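GH127 beta-L-arabinofuranoside (Geobacillus stearothermophilus, PDB 4QK0) probably releases terminal beta-L-arabinofuranosyl residues from arabinose-containing sugars by hydrolysis, as a beta-L-arabinofuranosidase of glycoside hydrolase family 127. Local coordinates at residues W296-V299 / T300-M304. Numbering follows the deposited sequence.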
loop_
_atom_site.group_PDB
_atom_site.type_symbol
_atom_site.label_atom_id
_atom_site.label_comp_id
_atom_site.label_asym_id
_atom_site.label_seq_id
_atom_site.Cartn_x
_atom_site.Cartn_y
_atom_site.Cartn_z
ATOM N N TRP A 296 26.542 4.233 -0.557
ATOM C CA TRP A 296 26.578 2.893 -1.070
ATOM C C TRP A 296 26.127 1.884 -0.052
ATOM O O TRP A 296 25.369 0.963 -0.358
ATOM C CB TRP A 296 27.998 2.512 -1.491
ATOM C CG TRP A 296 28.107 1.086 -1.837
ATOM C CD1 TRP A 296 28.546 0.091 -1.067
ATOM C CD2 TRP A 296 27.702 0.503 -3.060
ATOM N NE1 TRP A 296 28.456 -1.094 -1.729
ATOM C CE2 TRP A 296 27.945 -0.859 -2.964
ATOM C CE3 TRP A 296 27.200 1.022 -4.240
ATOM C CZ2 TRP A 296 27.714 -1.721 -3.982
ATOM C CZ3 TRP A 296 26.930 0.195 -5.248
ATOM C CH2 TRP A 296 27.177 -1.197 -5.125
ATOM N N GLU A 297 26.692 1.961 1.124
ATOM C CA GLU A 297 26.310 1.060 2.199
ATOM C C GLU A 297 24.829 1.226 2.549
ATOM O O GLU A 297 24.149 0.246 2.778
ATOM C CB GLU A 297 27.164 1.325 3.447
ATOM C CG GLU A 297 28.639 0.919 3.229
ATOM C CD GLU A 297 28.853 -0.600 3.128
ATOM O OE1 GLU A 297 28.562 -1.301 4.135
ATOM O OE2 GLU A 297 29.291 -1.123 2.061
ATOM N N ASN A 298 24.328 2.464 2.588
ATOM C CA ASN A 298 22.954 2.653 2.926
ATOM C C ASN A 298 22.035 2.022 1.849
ATOM O O ASN A 298 21.073 1.318 2.172
ATOM C CB ASN A 298 22.619 4.095 3.074
ATOM C CG ASN A 298 21.174 4.293 3.561
ATOM O OD1 ASN A 298 20.323 4.856 2.869
ATOM N ND2 ASN A 298 20.923 3.883 4.805
ATOM N N VAL A 299 22.316 2.282 0.575
ATOM C CA VAL A 299 21.454 1.768 -0.497
ATOM C C VAL A 299 21.504 0.241 -0.508
ATOM O O VAL A 299 20.466 -0.399 -0.488
ATOM C CB VAL A 299 21.864 2.296 -1.877
ATOM C CG1 VAL A 299 21.145 1.540 -2.949
ATOM C CG2 VAL A 299 21.540 3.743 -1.979
ATOM N N THR A 300 22.701 -0.328 -0.487
ATOM C CA THR A 300 22.866 -1.713 -0.827
ATOM C C THR A 300 22.731 -2.609 0.385
ATOM O O THR A 300 22.531 -3.792 0.219
ATOM C CB THR A 300 24.232 -2.020 -1.512
ATOM O OG1 THR A 300 25.311 -1.745 -0.616
ATOM C CG2 THR A 300 24.375 -1.218 -2.727
ATOM N N LYS A 301 22.900 -2.077 1.577
ATOM C CA LYS A 301 22.692 -2.872 2.760
ATOM C C LYS A 301 21.368 -2.567 3.515
ATOM O O LYS A 301 21.067 -3.211 4.515
ATOM C CB LYS A 301 23.861 -2.715 3.702
ATOM C CG LYS A 301 25.093 -3.341 3.028
ATOM C CD LYS A 301 26.139 -4.041 3.895
ATOM C CE LYS A 301 27.266 -4.594 3.002
ATOM N NZ LYS A 301 28.026 -3.492 2.320
ATOM N N ARG A 302 20.645 -1.538 3.104
ATOM C CA ARG A 302 19.400 -1.209 3.796
ATOM C C ARG A 302 18.249 -0.917 2.911
ATOM O O ARG A 302 17.157 -1.018 3.393
ATOM C CB ARG A 302 19.622 -0.064 4.770
ATOM C CG ARG A 302 20.706 -0.419 5.742
ATOM C CD ARG A 302 20.735 0.482 6.905
ATOM N NE ARG A 302 21.593 -0.043 7.957
ATOM C CZ ARG A 302 21.610 0.452 9.193
ATOM N NH1 ARG A 302 20.791 1.448 9.525
ATOM N NH2 ARG A 302 22.417 -0.069 10.105
ATOM N N GLN A 303 18.463 -0.527 1.653
ATOM C CA GLN A 303 17.337 -0.097 0.798
ATOM C C GLN A 303 17.354 -0.698 -0.592
ATOM O O GLN A 303 16.960 -0.066 -1.547
ATOM C CB GLN A 303 17.231 1.398 0.714
ATOM C CG GLN A 303 17.018 2.058 2.077
ATOM C CD GLN A 303 16.598 3.507 1.911
ATOM O OE1 GLN A 303 15.488 3.807 1.477
ATOM N NE2 GLN A 303 17.537 4.431 2.159
HETATM N N MSE A 304 17.764 -1.945 -0.686
HETATM C CA MSE A 304 17.838 -2.629 -1.934
HETATM C C MSE A 304 17.152 -3.964 -1.847
HETATM O O MSE A 304 17.349 -4.687 -0.894
HETATM C CB MSE A 304 19.311 -2.885 -2.303
HETATM C CG MSE A 304 19.449 -3.513 -3.648
HETATM SE SE MSE A 304 21.329 -3.995 -4.125
HETATM C CE MSE A 304 21.630 -5.422 -2.891
HETATM O O HOH W 1 27.424 -3.404 -0.247
#
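With CG of Trp296 trans to the main-chain N (chi1 172°) and OG1 of Thr300 set between its own N and carbonyl carbon (chi1 63°), indole and threonine meet one helical turn apart. CG2 of Thr300 sits squarely over the six-membered ring of Trp296, 3.5 Å from its centroid, a CH-pi contact. OG1 of Thr300 turns back to donate to Trp296 O at 2.7 Å, while Thr300 N reaches the same oxygen from the other face of the carbonyl plane, 3.0 Å away. A water joins OG1, which accepts from it, to Lys301 NZ and, weakly, to Trp296 NE1. Replacing Trp296 with alanine would probably strip the threonine methyl of its aromatic cover and cost the water its weak indole donor. All this lies in the last turns of helix 286-302, one of the helices of the catalytic domain, whose family adopts an (alpha/alpha)6 barrel; helices 334-350 and 354-365 pack on the indole, Trp343 and Tyr356 meeting it edge-to-face. Alongside, Glu297 and Lys301 run the same way into an i to i+4 salt bridge, Glu297 OE2 to Lys301 NZ 2.7 Å; Lys355 also pairs with OE2. As the chain leaves the helix, Gln303 N bonds to Val299 O, and Gln303 NE2 donates to Asn298 OD1 at 2.9 Å, their amide planes 73° apart. Ala262 engages both of these amides through its backbone, and Asp322 takes Asn298 ND2 and the Arg302 guanidinium.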